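Local structure of uncharacterized protein YhfS (Escherichia coli, 4J8L) at residues A[11-25]-A[236-248]. The protein is of uncharacterised function but belongs to the pyridoxal-phosphate-dependent enzymes, holds its cofactor covalently, and may act in cysteine synthesis. Residues are numbered along the deposited sequence; the frame is centred on the assembly and turned at random.
Sequences IIEAQQKQFALVDSI and LRGLVFAPVMHAV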
loop_
_atom_site.group_PDB
_atom_site.type_symbol
_atom_site.label_atom_id
_atom_site.label_comp_id
_atom_site.label_asym_id
_atom_site.label_seq_id
_atom_site.Cartn_x
_atom_site.Cartn_y
_atom_site.Cartn_z
ATOM N N ILE A 11 14.250 -8.216 9.522
ATOM C CA ILE A 11 13.488 -9.163 10.330
ATOM C C ILE A 11 13.387 -8.687 11.787
ATOM O O ILE A 11 12.320 -8.786 12.399
ATOM C CB ILE A 11 14.080 -10.598 10.242
ATOM C CG1 ILE A 11 13.216 -11.581 11.028
ATOM C CG2 ILE A 11 15.536 -10.643 10.720
ATOM C CD1 ILE A 11 11.834 -11.709 10.456
ATOM N N ILE A 12 14.484 -8.157 12.327
ATOM C CA ILE A 12 14.471 -7.642 13.694
ATOM C C ILE A 12 13.523 -6.453 13.820
ATOM O O ILE A 12 12.724 -6.405 14.753
ATOM C CB ILE A 12 15.866 -7.213 14.184
ATOM C CG1 ILE A 12 16.849 -8.383 14.123
ATOM C CG2 ILE A 12 15.781 -6.677 15.603
ATOM C CD1 ILE A 12 16.355 -9.619 14.790
ATOM N N GLU A 13 13.614 -5.497 12.891
ATOM C CA GLU A 13 12.705 -4.348 12.920
ATOM C C GLU A 13 11.241 -4.777 12.789
ATOM O O GLU A 13 10.350 -4.228 13.448
ATOM C CB GLU A 13 13.069 -3.326 11.826
ATOM C CG GLU A 13 14.371 -2.592 12.094
ATOM C CD GLU A 13 14.897 -1.875 10.876
ATOM O OE1 GLU A 13 14.585 -2.296 9.738
ATOM O OE2 GLU A 13 15.627 -0.880 11.059
ATOM N N ALA A 14 10.995 -5.765 11.937
ATOM C CA ALA A 14 9.652 -6.265 11.706
ATOM C C ALA A 14 9.067 -6.921 12.955
ATOM O O ALA A 14 7.895 -6.724 13.252
ATOM C CB ALA A 14 9.634 -7.247 10.521
ATOM N N GLN A 15 9.884 -7.691 13.678
ATOM C CA GLN A 15 9.443 -8.299 14.936
ATOM C C GLN A 15 8.998 -7.217 15.906
ATOM O O GLN A 15 7.997 -7.363 16.607
ATOM C CB GLN A 15 10.571 -9.084 15.608
ATOM C CG GLN A 15 10.992 -10.355 14.921
ATOM C CD GLN A 15 11.948 -11.163 15.789
ATOM O OE1 GLN A 15 11.846 -12.379 15.870
ATOM N NE2 GLN A 15 12.878 -10.477 16.450
ATOM N N GLN A 16 9.769 -6.139 15.966
ATOM C CA GLN A 16 9.458 -5.063 16.900
ATOM C C GLN A 16 8.123 -4.406 16.564
ATOM O O GLN A 16 7.369 -4.045 17.462
ATOM C CB GLN A 16 10.589 -4.038 16.960
ATOM C CG GLN A 16 11.858 -4.596 17.600
ATOM C CD GLN A 16 11.627 -5.082 19.023
ATOM O OE1 GLN A 16 10.931 -4.436 19.808
ATOM N NE2 GLN A 16 12.208 -6.229 19.358
ATOM N N LYS A 17 7.819 -4.275 15.277
ATOM C CA LYS A 17 6.521 -3.741 14.871
ATOM C C LYS A 17 5.398 -4.701 15.233
ATOM O O LYS A 17 4.326 -4.275 15.682
ATOM C CB LYS A 17 6.481 -3.429 13.369
ATOM C CG LYS A 17 7.165 -2.127 13.024
ATOM C CD LYS A 17 6.603 -1.510 11.758
ATOM C CE LYS A 17 7.315 -0.209 11.456
ATOM N NZ LYS A 17 7.068 0.857 12.471
ATOM N N GLN A 18 5.651 -5.992 15.037
ATOM C CA GLN A 18 4.684 -7.021 15.405
ATOM C C GLN A 18 4.418 -6.924 16.910
ATOM O O GLN A 18 3.264 -6.882 17.341
ATOM C CB GLN A 18 5.211 -8.414 15.073
ATOM C CG GLN A 18 4.295 -9.540 15.550
ATOM C CD GLN A 18 4.932 -10.903 15.375
ATOM O OE1 GLN A 18 5.593 -11.159 14.365
ATOM N NE2 GLN A 18 4.760 -11.785 16.363
ATOM N N PHE A 19 5.491 -6.884 17.693
ATOM C CA PHE A 19 5.351 -6.890 19.155
ATOM C C PHE A 19 4.609 -5.642 19.622
ATOM O O PHE A 19 3.787 -5.708 20.539
ATOM C CB PHE A 19 6.713 -6.978 19.854
ATOM C CG PHE A 19 7.518 -8.212 19.500
ATOM C CD1 PHE A 19 6.894 -9.376 19.061
ATOM C CD2 PHE A 19 8.904 -8.198 19.614
ATOM C CE1 PHE A 19 7.645 -10.498 18.749
ATOM C CE2 PHE A 19 9.660 -9.315 19.295
ATOM C CZ PHE A 19 9.023 -10.464 18.856
ATOM N N ALA A 20 4.907 -4.504 18.994
ATOM C CA ALA A 20 4.300 -3.249 19.417
ATOM C C ALA A 20 2.797 -3.268 19.151
ATOM O O ALA A 20 2.012 -2.746 19.950
ATOM C CB ALA A 20 4.976 -2.059 18.733
ATOM N N LEU A 21 2.396 -3.893 18.047
ATOM C CA LEU A 21 0.982 -4.008 17.723
ATOM C C LEU A 21 0.293 -4.936 18.724
ATOM O O LEU A 21 -0.795 -4.633 19.207
ATOM C CB LEU A 21 0.774 -4.488 16.281
ATOM C CG LEU A 21 -0.675 -4.807 15.880
ATOM C CD1 LEU A 21 -1.597 -3.596 16.040
ATOM C CD2 LEU A 21 -0.746 -5.356 14.444
ATOM N N VAL A 22 0.932 -6.057 19.047
ATOM C CA VAL A 22 0.346 -6.967 20.024
ATOM C C VAL A 22 0.250 -6.304 21.398
ATOM O O VAL A 22 -0.719 -6.523 22.130
ATOM C CB VAL A 22 1.096 -8.313 20.083
ATOM C CG1 VAL A 22 0.491 -9.230 21.151
ATOM C CG2 VAL A 22 1.005 -8.977 18.719
ATOM N N ASP A 23 1.229 -5.469 21.733
ATOM C CA ASP A 23 1.196 -4.758 23.011
ATOM C C ASP A 23 -0.026 -3.856 23.084
ATOM O O ASP A 23 -0.688 -3.758 24.129
ATOM C CB ASP A 23 2.464 -3.924 23.214
ATOM C CG ASP A 23 2.565 -3.359 24.614
ATOM O OD1 ASP A 23 2.309 -2.144 24.801
ATOM O OD2 ASP A 23 2.904 -4.123 25.550
ATOM N N SER A 24 -0.322 -3.194 21.969
ATOM C CA SER A 24 -1.503 -2.353 21.902
ATOM C C SER A 24 -2.785 -3.174 22.042
ATOM O O SER A 24 -3.734 -2.736 22.699
ATOM C CB SER A 24 -1.536 -1.555 20.602
ATOM O OG SER A 24 -2.629 -0.655 20.633
ATOM N N ILE A 25 -2.820 -4.347 21.416
ATOM C CA ILE A 25 -3.965 -5.236 21.577
ATOM C C ILE A 25 -4.185 -5.559 23.065
ATOM O O ILE A 25 -5.300 -5.442 23.576
ATOM C CB ILE A 25 -3.804 -6.518 20.756
ATOM C CG1 ILE A 25 -3.834 -6.178 19.263
ATOM C CG2 ILE A 25 -4.904 -7.506 21.093
ATOM C CD1 ILE A 25 -3.567 -7.419 18.383
ATOM N N LEU A 236 -6.839 -7.176 12.519
ATOM C CA LEU A 236 -5.726 -7.296 13.457
ATOM C C LEU A 236 -4.898 -8.548 13.209
ATOM O O LEU A 236 -3.668 -8.498 13.256
ATOM C CB LEU A 236 -6.219 -7.329 14.905
ATOM C CG LEU A 236 -6.754 -6.045 15.506
ATOM C CD1 LEU A 236 -7.048 -6.317 16.981
ATOM C CD2 LEU A 236 -5.734 -4.939 15.340
ATOM N N ARG A 237 -5.569 -9.676 12.980
ATOM C CA ARG A 237 -4.871 -10.937 12.732
ATOM C C ARG A 237 -3.922 -10.795 11.550
ATOM O O ARG A 237 -2.759 -11.209 11.612
ATOM C CB ARG A 237 -5.861 -12.075 12.474
ATOM C CG ARG A 237 -5.211 -13.411 12.110
ATOM C CD ARG A 237 -6.270 -14.490 11.902
ATOM N NE ARG A 237 -7.467 -14.197 12.686
ATOM C CZ ARG A 237 -8.686 -14.624 12.377
ATOM N NH1 ARG A 237 -8.871 -15.382 11.303
ATOM N NH2 ARG A 237 -9.717 -14.291 13.143
ATOM N N GLY A 238 -4.419 -10.206 10.469
ATOM C CA GLY A 238 -3.601 -10.067 9.277
ATOM C C GLY A 238 -2.429 -9.139 9.527
ATOM O O GLY A 238 -1.293 -9.417 9.135
ATOM N N LEU A 239 -2.708 -8.036 10.209
ATOM C CA LEU A 239 -1.700 -7.032 10.481
ATOM C C LEU A 239 -0.585 -7.548 11.381
ATOM O O LEU A 239 0.561 -7.147 11.226
ATOM C CB LEU A 239 -2.365 -5.816 11.113
ATOM C CG LEU A 239 -1.849 -4.417 10.807
ATOM C CD1 LEU A 239 -1.691 -4.153 9.315
ATOM C CD2 LEU A 239 -2.847 -3.455 11.391
ATOM N N VAL A 240 -0.921 -8.412 12.341
ATOM C CA VAL A 240 0.093 -9.011 13.212
ATOM C C VAL A 240 1.071 -9.886 12.419
ATOM O O VAL A 240 2.272 -9.921 12.716
ATOM C CB VAL A 240 -0.550 -9.835 14.361
ATOM C CG1 VAL A 240 0.487 -10.646 15.108
ATOM C CG2 VAL A 240 -1.289 -8.897 15.333
ATOM N N PHE A 241 0.559 -10.586 11.405
ATOM C CA PHE A 241 1.391 -11.457 10.561
ATOM C C PHE A 241 2.191 -10.637 9.525
ATOM O O PHE A 241 3.210 -11.086 9.009
ATOM C CB PHE A 241 0.507 -12.438 9.773
ATOM C CG PHE A 241 0.068 -13.666 10.537
ATOM C CD1 PHE A 241 0.981 -14.461 11.206
ATOM C CD2 PHE A 241 -1.264 -14.056 10.522
ATOM C CE1 PHE A 241 0.569 -15.604 11.885
ATOM C CE2 PHE A 241 -1.681 -15.196 11.194
ATOM C CZ PHE A 241 -0.759 -15.966 11.883
ATOM N N ALA A 242 1.720 -9.438 9.206
ATOM C CA ALA A 242 2.273 -8.700 8.065
ATOM C C ALA A 242 3.768 -8.333 8.128
ATOM O O ALA A 242 4.498 -8.603 7.168
ATOM C CB ALA A 242 1.412 -7.475 7.726
ATOM N N PRO A 243 4.233 -7.723 9.235
ATOM C CA PRO A 243 5.607 -7.220 9.146
ATOM C C PRO A 243 6.659 -8.314 8.990
ATOM O O PRO A 243 7.504 -8.197 8.100
ATOM C CB PRO A 243 5.790 -6.396 10.437
ATOM C CG PRO A 243 4.681 -6.800 11.341
ATOM C CD PRO A 243 3.557 -7.286 10.471
ATOM N N VAL A 244 6.598 -9.376 9.790
ATOM C CA VAL A 244 7.627 -10.401 9.688
ATOM C C VAL A 244 7.562 -11.140 8.347
ATOM O O VAL A 244 8.602 -11.405 7.736
ATOM C CB VAL A 244 7.577 -11.389 10.884
ATOM C CG1 VAL A 244 8.433 -12.618 10.618
ATOM C CG2 VAL A 244 8.038 -10.693 12.161
HETATM N N MSE A 245 6.356 -11.451 7.878
HETATM C CA MSE A 245 6.246 -12.189 6.617
HETATM C C MSE A 245 6.745 -11.338 5.456
HETATM O O MSE A 245 7.374 -11.847 4.530
HETATM C CB MSE A 245 4.831 -12.711 6.394
HETATM C CG MSE A 245 4.349 -13.565 7.586
HETATM SE SE MSE A 245 5.369 -15.222 7.846
HETATM C CE MSE A 245 5.044 -15.795 6.050
ATOM N N HIS A 246 6.524 -10.033 5.526
ATOM C CA HIS A 246 7.069 -9.183 4.484
ATOM C C HIS A 246 8.576 -8.972 4.584
ATOM O O HIS A 246 9.241 -8.806 3.565
ATOM C CB HIS A 246 6.282 -7.871 4.379
ATOM C CG HIS A 246 5.000 -8.033 3.635
ATOM N ND1 HIS A 246 4.961 -8.210 2.267
ATOM C CD2 HIS A 246 3.718 -8.117 4.064
ATOM C CE1 HIS A 246 3.707 -8.363 1.883
ATOM N NE2 HIS A 246 2.931 -8.305 2.954
ATOM N N ALA A 247 9.123 -9.004 5.796
ATOM C CA ALA A 247 10.568 -8.893 5.952
ATOM C C ALA A 247 11.212 -10.137 5.368
ATOM O O ALA A 247 12.278 -10.069 4.770
ATOM C CB ALA A 247 10.949 -8.735 7.404
ATOM N N VAL A 248 10.555 -11.279 5.542
ATOM C CA VAL A 248 11.053 -12.513 4.944
ATOM C C VAL A 248 11.058 -12.344 3.419
ATOM O O VAL A 248 12.030 -12.701 2.747
ATOM C CB VAL A 248 10.184 -13.725 5.345
ATOM C CG1 VAL A 248 10.543 -14.953 4.499
ATOM C CG2 VAL A 248 10.361 -14.050 6.829
HETATM O O HOH W 1 4.826 -10.168 11.935
#
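Gln-18 swings CG to the side opposite its own N (chi1 175°) and then runs out extended, which rests CG on Val-240 O and brings OE1 to 3.3 Å from Val-244 CG2. No direct hydrogen bond joins residues 11-25 to 236-248; one water does the work. It donates to Gln-18 OE1 and to Val-240 O, each at 2.7 Å, and accepts from Val-244 N at 2.9 Å. Pro-243 has no N-H to give, and the helix kinks here; the water stands in for the bond that Val-244 N would make to Val-240 O in a regular helix. Replacing Gln-18 with an alanine takes away OE1, and the water would probably lose the acceptor through which it ties helix 11-28 to the kinked turn.

Around the water the packing is apolar, knobs into holes. Val-240 drops among Gln-18, Leu-21, Val-22 and Ile-25: its CG2 meets Leu-21 CD2 at 3.7 Å, while its CG1 faces Val-22 CG2. One turn on, Val-244 fits among Ile-11, Ala-14, Gln-15 and Gln-18, with CG1 3.5 Å from Ile-11 CD1. Small residues let the backbones come close: Ala-14 CB sits 3.4 Å from Pro-243 O and also touches the methyl of Ala-247. At the other end Ile-25 and Leu-236 meet tip to tip, CD1 to CD1, and Phe-34 touches both. Leu-21 also reaches Val-58 and Ala-62 of helix 50-62.

The axes of 11-25 and 236-248 run antiparallel (177°), 7.8 Å apart at closest. Thus the N-terminal helix 11-28 lies along the long helix 229-261, which links the seven-stranded domain to the smaller C-terminal one, the two-domain layout of aminotransferase-like (fold type I) pyridoxal-phosphate enzymes.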